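Local atomic coordinates of cytolethal distending toxin subunit A (Haemophilus ducreyi, PDB entry 1SR4), a protein that probably forms with CdtC the heterodimer that delivers CdtB, in a tripartite genotoxin that arrests host cells in G2/M. Residues 71-76 and 80-85; 119-122 and 127-130; 60-63 and 69-72. All coordinates share one frame; numbering follows the deposited sequence.

Contact 1 (71-76 and 80-85); sequences LTVWAL and NWLWAY
Trp74, Trp83 and Tyr85 form an aromatic cluster in which flat groups meet without full stacking. The Trp74 pyrrole ring and the Tyr85 ring lie only 13° from parallel but are slid apart, their centroids 5.5 Å from each other, so that the tyrosine hydroxyl rather than its ring sits over one indole face. Tyr85 OH is 3.5 Å from Trp74 NE1, yet the angle is too poor for a hydrogen bond. With CG anti to the backbone N (chi1 -180°), Trp74 extends beside Tyr85, while its CB rests 3.7 Å from Trp83 CD1; the two indoles are steeply inclined to each other. Thr72 CG2 reaches the same tyrosine at CD2, 3.9 Å away. Phe93 and Tyr173 extend the cluster.

Thr72 and Trp83 form an antiparallel hydrogen-bonded pair. Thr72 N donates to Trp83 O at 2.7 Å, and Trp83 N returns a nearly straight bond (171°) to Thr72 O. Leu71 and Ala84 turn to the opposite face; Leu71 CD2 meets Leu82 CD2 at 4.0 Å, and Leu82 CD1 also touches Val73 CG2. Toward the turn the chains part and two waters replace direct bonds. Both donate to Trp81 O; one also accepts from Trp74 N and donates to Ala75 O, the other accepts from Ala75 N and lies in plane at the edges of both the Trp74 and Trp83 rings. Beyond them Ala75 CB packs 3.4 Å from Asn80 CG, whose ND2 is held by Ala77 O.

Together these contacts make a beta hairpin of the ricin-type beta-trefoil, with a leucine-lined inner side and an aromatic patch in a region thought to mediate binding to target cells.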
loop_
_atom_site.group_PDB
_atom_site.type_symbol
_atom_site.label_atom_id
_atom_site.label_comp_id
_atom_site.label_asym_id
_atom_site.label_seq_id
_atom_site.Cartn_x
_atom_site.Cartn_y
_atom_site.Cartn_z
ATOM N N LEU A 71 11.916 8.777 13.638
ATOM C CA LEU A 71 12.056 8.144 14.945
ATOM C C LEU A 71 13.375 7.368 14.898
ATOM O O LEU A 71 13.591 6.551 14.000
ATOM C CB LEU A 71 10.919 7.165 15.205
ATOM C CG LEU A 71 11.029 6.540 16.611
ATOM C CD1 LEU A 71 10.757 7.618 17.709
ATOM C CD2 LEU A 71 10.032 5.394 16.738
ATOM N N THR A 72 14.247 7.602 15.869
ATOM C CA THR A 72 15.535 6.925 15.844
ATOM C C THR A 72 16.184 6.684 17.203
ATOM O O THR A 72 15.896 7.363 18.195
ATOM C CB THR A 72 16.530 7.753 15.008
ATOM O OG1 THR A 72 17.784 7.085 14.935
ATOM C CG2 THR A 72 16.732 9.126 15.638
ATOM N N VAL A 73 17.040 5.672 17.223
ATOM C CA VAL A 73 17.844 5.364 18.390
ATOM C C VAL A 73 18.857 6.510 18.389
ATOM O O VAL A 73 19.174 7.056 17.325
ATOM C CB VAL A 73 18.625 4.041 18.175
ATOM C CG1 VAL A 73 19.838 3.968 19.140
ATOM C CG2 VAL A 73 17.689 2.849 18.353
ATOM N N TRP A 74 19.320 6.935 19.559
ATOM C CA TRP A 74 20.359 7.962 19.590
ATOM C C TRP A 74 21.507 7.291 20.369
ATOM O O TRP A 74 22.488 6.870 19.767
ATOM C CB TRP A 74 19.894 9.251 20.278
ATOM C CG TRP A 74 20.975 10.276 20.288
ATOM C CD1 TRP A 74 21.578 10.851 19.199
ATOM C CD2 TRP A 74 21.649 10.794 21.437
ATOM N NE1 TRP A 74 22.591 11.692 19.603
ATOM C CE2 TRP A 74 22.657 11.677 20.970
ATOM C CE3 TRP A 74 21.506 10.597 22.816
ATOM C CZ2 TRP A 74 23.515 12.360 21.840
ATOM C CZ3 TRP A 74 22.366 11.280 23.685
ATOM C CH2 TRP A 74 23.354 12.148 23.191
ATOM N N ALA A 75 21.363 7.157 21.690
ATOM C CA ALA A 75 22.388 6.473 22.495
ATOM C C ALA A 75 22.180 4.997 22.180
ATOM O O ALA A 75 21.066 4.472 22.313
ATOM C CB ALA A 75 22.179 6.742 23.997
ATOM N N LEU A 76 23.247 4.332 21.764
ATOM C CA LEU A 76 23.177 2.933 21.356
ATOM C C LEU A 76 22.864 1.871 22.401
ATOM O O LEU A 76 22.287 0.842 22.063
ATOM C CB LEU A 76 24.476 2.541 20.639
ATOM C CG LEU A 76 24.900 3.368 19.419
ATOM C CD1 LEU A 76 26.216 2.804 18.855
ATOM C CD2 LEU A 76 23.810 3.330 18.353
ATOM N N ASN A 80 17.829 3.127 26.260
ATOM C CA ASN A 80 17.976 4.572 26.157
ATOM C C ASN A 80 16.784 5.106 25.371
ATOM O O ASN A 80 16.161 4.370 24.599
ATOM C CB ASN A 80 19.276 4.922 25.443
ATOM C CG ASN A 80 20.444 4.989 26.386
ATOM O OD1 ASN A 80 20.537 5.911 27.194
ATOM N ND2 ASN A 80 21.339 4.012 26.300
ATOM N N TRP A 81 16.476 6.379 25.576
ATOM C CA TRP A 81 15.359 7.021 24.916
ATOM C C TRP A 81 15.552 7.166 23.409
ATOM O O TRP A 81 16.663 7.344 22.915
ATOM C CB TRP A 81 15.120 8.442 25.456
ATOM C CG TRP A 81 14.781 8.582 26.901
ATOM C CD1 TRP A 81 15.543 9.190 27.866
ATOM C CD2 TRP A 81 13.558 8.189 27.544
ATOM N NE1 TRP A 81 14.867 9.201 29.067
ATOM C CE2 TRP A 81 13.648 8.597 28.899
ATOM C CE3 TRP A 81 12.398 7.535 27.110
ATOM C CZ2 TRP A 81 12.614 8.375 29.822
ATOM C CZ3 TRP A 81 11.371 7.312 28.028
ATOM C CH2 TRP A 81 11.490 7.735 29.372
ATOM N N LEU A 82 14.432 7.115 22.706
ATOM C CA LEU A 82 14.391 7.305 21.268
ATOM C C LEU A 82 14.082 8.780 21.088
ATOM O O LEU A 82 13.462 9.393 21.951
ATOM C CB LEU A 82 13.255 6.472 20.656
ATOM C CG LEU A 82 13.577 5.148 19.964
ATOM C CD1 LEU A 82 14.672 4.377 20.684
ATOM C CD2 LEU A 82 12.297 4.349 19.832
ATOM N N TRP A 83 14.502 9.331 19.957
ATOM C CA TRP A 83 14.270 10.723 19.605
ATOM C C TRP A 83 13.864 10.734 18.130
ATOM O O TRP A 83 13.705 9.681 17.524
ATOM C CB TRP A 83 15.579 11.517 19.755
ATOM C CG TRP A 83 16.078 11.542 21.168
ATOM C CD1 TRP A 83 16.814 10.586 21.803
ATOM C CD2 TRP A 83 15.781 12.542 22.150
ATOM N NE1 TRP A 83 16.988 10.928 23.131
ATOM C CE2 TRP A 83 16.363 12.123 23.365
ATOM C CE3 TRP A 83 15.073 13.754 22.115
ATOM C CZ2 TRP A 83 16.256 12.876 24.550
ATOM C CZ3 TRP A 83 14.967 14.503 23.293
ATOM C CH2 TRP A 83 15.554 14.057 24.491
ATOM N N ALA A 84 13.687 11.918 17.563
ATOM C CA ALA A 84 13.371 12.022 16.146
ATOM C C ALA A 84 14.255 13.114 15.523
ATOM O O ALA A 84 14.171 14.292 15.895
ATOM C CB ALA A 84 11.916 12.339 15.946
ATOM N N TYR A 85 15.112 12.691 14.593
ATOM C CA TYR A 85 16.027 13.573 13.872
ATOM C C TYR A 85 15.779 13.433 12.384
ATOM O O TYR A 85 15.550 12.325 11.897
ATOM C CB TYR A 85 17.493 13.146 14.063
ATOM C CG TYR A 85 18.171 13.492 15.365
ATOM C CD1 TYR A 85 19.178 14.466 15.407
ATOM C CD2 TYR A 85 17.886 12.783 16.534
ATOM C CE1 TYR A 85 19.892 14.711 16.581
ATOM C CE2 TYR A 85 18.585 13.022 17.704
ATOM C CZ TYR A 85 19.588 13.982 17.720
ATOM O OH TYR A 85 20.292 14.184 18.876
HETATM O O HOH W 1 18.409 5.453 21.734
HETATM O O HOH W 2 19.226 8.244 23.519
#

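Contact 2 (119-122 and 127-130)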
loop_
_atom_site.group_PDB
_atom_site.type_symbol
_atom_site.label_atom_id
_atom_site.label_comp_id
_atom_site.label_asym_id
_atom_site.label_seq_id
_atom_site.Cartn_x
_atom_site.Cartn_y
_atom_site.Cartn_z
ATOM N N THR A 119 17.154 -4.337 18.188
ATOM C CA THR A 119 16.318 -4.130 19.373
ATOM C C THR A 119 14.926 -3.648 18.939
ATOM O O THR A 119 14.706 -3.302 17.770
ATOM C CB THR A 119 16.954 -3.103 20.356
ATOM O OG1 THR A 119 17.345 -1.921 19.649
ATOM C CG2 THR A 119 18.195 -3.700 21.022
ATOM N N CYS A 120 13.988 -3.625 19.879
ATOM C CA CYS A 120 12.612 -3.223 19.586
ATOM C C CYS A 120 12.176 -1.937 20.260
ATOM O O CYS A 120 12.615 -1.635 21.385
ATOM C CB CYS A 120 11.650 -4.340 20.003
ATOM S SG CYS A 120 11.553 -5.672 18.776
ATOM N N VAL A 121 11.301 -1.193 19.573
ATOM C CA VAL A 121 10.761 0.051 20.109
ATOM C C VAL A 121 9.904 -0.401 21.276
ATOM O O VAL A 121 9.168 -1.387 21.154
ATOM C CB VAL A 121 9.858 0.795 19.085
ATOM C CG1 VAL A 121 9.049 1.873 19.798
ATOM C CG2 VAL A 121 10.730 1.440 17.957
ATOM N N GLU A 122 9.987 0.309 22.398
ATOM C CA GLU A 122 9.213 -0.064 23.590
ATOM C C GLU A 122 8.679 1.158 24.353
ATOM O O GLU A 122 9.426 2.100 24.629
ATOM C CB GLU A 122 10.097 -0.890 24.531
ATOM C CG GLU A 122 9.329 -1.497 25.701
ATOM C CD GLU A 122 10.176 -2.410 26.564
ATOM O OE1 GLU A 122 10.985 -3.198 26.014
ATOM O OE2 GLU A 122 10.012 -2.350 27.807
ATOM N N GLY A 127 7.753 8.106 27.302
ATOM C CA GLY A 127 8.380 8.132 25.986
ATOM C C GLY A 127 8.611 6.752 25.404
ATOM O O GLY A 127 7.906 5.806 25.727
ATOM N N LEU A 128 9.613 6.632 24.546
ATOM C CA LEU A 128 9.926 5.357 23.930
ATOM C C LEU A 128 11.402 5.061 24.135
ATOM O O LEU A 128 12.205 5.972 24.182
ATOM C CB LEU A 128 9.650 5.409 22.416
ATOM C CG LEU A 128 8.232 5.682 21.900
ATOM C CD1 LEU A 128 8.285 5.833 20.371
ATOM C CD2 LEU A 128 7.282 4.536 22.307
ATOM N N ILE A 129 11.747 3.782 24.252
ATOM C CA ILE A 129 13.146 3.377 24.376
ATOM C C ILE A 129 13.264 2.219 23.405
ATOM O O ILE A 129 12.308 1.919 22.698
ATOM C CB ILE A 129 13.479 2.857 25.800
ATOM C CG1 ILE A 129 12.655 1.599 26.105
ATOM C CG2 ILE A 129 13.249 3.963 26.831
ATOM C CD1 ILE A 129 12.982 0.942 27.455
ATOM N N HIS A 130 14.433 1.593 23.338
ATOM C CA HIS A 130 14.604 0.405 22.515
ATOM C C HIS A 130 15.204 -0.627 23.471
ATOM O O HIS A 130 16.006 -0.277 24.343
ATOM C CB HIS A 130 15.515 0.668 21.292
ATOM C CG HIS A 130 16.944 0.970 21.629
ATOM N ND1 HIS A 130 17.967 0.076 21.400
ATOM C CD2 HIS A 130 17.525 2.084 22.133
ATOM C CE1 HIS A 130 19.118 0.625 21.746
ATOM N NE2 HIS A 130 18.877 1.844 22.196
#
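Strands 120-122 and 127-130 run antiparallel with their short axes 152° apart, locked by paired bonds between Glu122 and Ile129: Glu122 N to Ile129 O at 2.8 Å and Ile129 N to Glu122 O at 2.9 Å. Val121 and His130 make the adjoining non-hydrogen-bonded pair, and there Cys120 O receives a close CA-H contact from His130 CA.

A polar side-chain link lies at the open end of the hairpin. Thr119 OG1 comes in at the edge of the imidazole, near its plane, and hydrogen-bonds His130 ND1 at 2.7 Å. Both groups have their first torsion near +60° (His130 66°), which turns the ring back toward Thr119. Across that ring His130 NE2 makes a weak bond to Ala75 O, so the imidazole is tethered at both nitrogens and its rotation is probably fixed. On the same sheet face as His130, Val121 CG1 lies 4.1 Å from Leu128 CD2, obliquely placed. The opposite face carries Glu122 and Ile129, touching through Glu122 CB and Ile129 CG1 at 3.9 Å; the extended Glu122 chain takes its carboxylate onward to Gln140.

A disulfide from Cys120 to Cys133 staples the hairpin just outside the ladder. This is a two-stranded beta hairpin of a ricin-type beta-trefoil.

Contact 3 (60-63 and 69-72)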
loop_
_atom_site.group_PDB
_atom_site.type_symbol
_atom_site.label_atom_id
_atom_site.label_comp_id
_atom_site.label_asym_id
_atom_site.label_seq_id
_atom_site.Cartn_x
_atom_site.Cartn_y
_atom_site.Cartn_z
ATOM N N PHE A 60 12.743 -2.658 5.350
ATOM C CA PHE A 60 12.840 -1.575 6.311
ATOM C C PHE A 60 12.129 -0.307 5.897
ATOM O O PHE A 60 11.787 -0.117 4.744
ATOM C CB PHE A 60 14.318 -1.302 6.588
ATOM C CG PHE A 60 15.032 -2.502 7.100
ATOM C CD1 PHE A 60 14.975 -2.831 8.452
ATOM C CD2 PHE A 60 15.668 -3.367 6.224
ATOM C CE1 PHE A 60 15.541 -4.011 8.913
ATOM C CE2 PHE A 60 16.243 -4.560 6.685
ATOM C CZ PHE A 60 16.176 -4.877 8.025
ATOM N N MET A 61 11.920 0.564 6.868
ATOM C CA MET A 61 11.238 1.819 6.627
ATOM C C MET A 61 11.591 2.795 7.736
ATOM O O MET A 61 12.370 2.463 8.641
ATOM C CB MET A 61 9.727 1.564 6.610
ATOM C CG MET A 61 9.207 0.700 7.775
ATOM S SD MET A 61 9.047 1.551 9.366
ATOM C CE MET A 61 7.467 2.372 9.098
ATOM N N THR A 62 11.047 4.005 7.653
ATOM C CA THR A 62 11.232 4.967 8.726
ATOM C C THR A 62 9.856 5.495 9.130
ATOM O O THR A 62 8.889 5.418 8.363
ATOM C CB THR A 62 12.078 6.196 8.322
ATOM O OG1 THR A 62 11.511 6.792 7.148
ATOM C CG2 THR A 62 13.540 5.812 8.074
ATOM N N LEU A 63 9.776 5.996 10.355
ATOM C CA LEU A 63 8.559 6.605 10.875
ATOM C C LEU A 63 8.961 8.072 10.815
ATOM O O LEU A 63 9.879 8.506 11.531
ATOM C CB LEU A 63 8.313 6.154 12.319
ATOM C CG LEU A 63 7.982 4.657 12.397
ATOM C CD1 LEU A 63 7.936 4.169 13.845
ATOM C CD2 LEU A 63 6.648 4.432 11.694
ATOM N N ALA A 69 11.352 14.683 10.666
ATOM C CA ALA A 69 12.186 14.016 11.656
ATOM C C ALA A 69 11.816 12.542 11.709
ATOM O O ALA A 69 10.635 12.189 11.686
ATOM C CB ALA A 69 12.012 14.681 13.035
ATOM N N LEU A 70 12.834 11.690 11.794
ATOM C CA LEU A 70 12.651 10.236 11.797
ATOM C C LEU A 70 12.844 9.634 13.203
ATOM O O LEU A 70 13.811 9.963 13.891
ATOM C CB LEU A 70 13.671 9.618 10.831
ATOM C CG LEU A 70 13.823 10.312 9.468
ATOM C CD1 LEU A 70 15.111 9.820 8.764
ATOM C CD2 LEU A 70 12.597 10.045 8.626
ATOM N N LEU A 71 11.916 8.777 13.638
ATOM C CA LEU A 71 12.056 8.144 14.945
ATOM C C LEU A 71 13.375 7.368 14.898
ATOM O O LEU A 71 13.591 6.551 14.000
ATOM C CB LEU A 71 10.919 7.165 15.205
ATOM C CG LEU A 71 11.029 6.540 16.611
ATOM C CD1 LEU A 71 10.757 7.618 17.709
ATOM C CD2 LEU A 71 10.032 5.394 16.738
ATOM N N THR A 72 14.247 7.602 15.869
ATOM C CA THR A 72 15.535 6.925 15.844
ATOM C C THR A 72 16.184 6.684 17.203
ATOM O O THR A 72 15.896 7.363 18.195
ATOM C CB THR A 72 16.530 7.753 15.008
ATOM O OG1 THR A 72 17.784 7.085 14.935
ATOM C CG2 THR A 72 16.732 9.126 15.638
HETATM O O HOH W 3 12.553 6.050 11.466
#
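Leu63 and Leu71 make the tight part of this buried contact. Their side chains lie next to each other and point the same way, with Leu63 CD1 3.8 Å from Leu71 CD2 and Leu63 CB 4.0 Å from Leu71 CB. Beside them is the one direct backbone bond between the segments: Leu71 N donates to Leu63 O at 2.9 Å, N-H...O angle 162°. The same carbonyl also receives a CA-H contact from Leu70 CA at 3.3 Å, so two donors converge on it. Trp193 and Leu195 of strand 189-196 also pack on Leu63.

The looser part is held through water. On the other side of the same residue pair a water accepts from Leu63 N at 3.0 Å and donates to Leu71 O at 2.8 Å, bridging the two backbones; Leu71 O is also bonded by Trp99 NE1. Near it Thr62 and Leu70 make only slight contact: Leu70 CD2 lies 3.7 Å from Thr62 OG1, a hydroxyl placed there by a chi1 of 54° and hydrogen-bonded to Pro197 O. Farther back toward the N terminus the segments diverge, and Met61 instead packs on Arg245 of the CdtB chain.

Two successive strands meeting steeply at one corner, joined by one direct bond and one water, with leucines turned into the core, fit the beta-trefoil fold of this A/C toxin domain.

From the N terminus, contact 3 comes first and closes the short connection 64-68. Contact 1 follows at once, sharing Leu71 and Thr72 with it, so strand 69-73 pairs with 82-86 and is touched by 62-65 at Leu71, and it closes the turn 77-79. Contact 2 closes the third, later turn, 123-126. None of the three loops contains another; they follow in series. Leu70 N to Tyr85 O, a probable bond of 2.8 Å, carries the hairpin of contact 1 one step further along strand 69-73, and Leu82 N to Leu128 O, at 2.9 Å, probably joins the hairpins of contacts 1 and 2. Leu71 CD1 meets Leu128 CD1 at 4.0 Å, bringing all three contacts together in the trefoil interior.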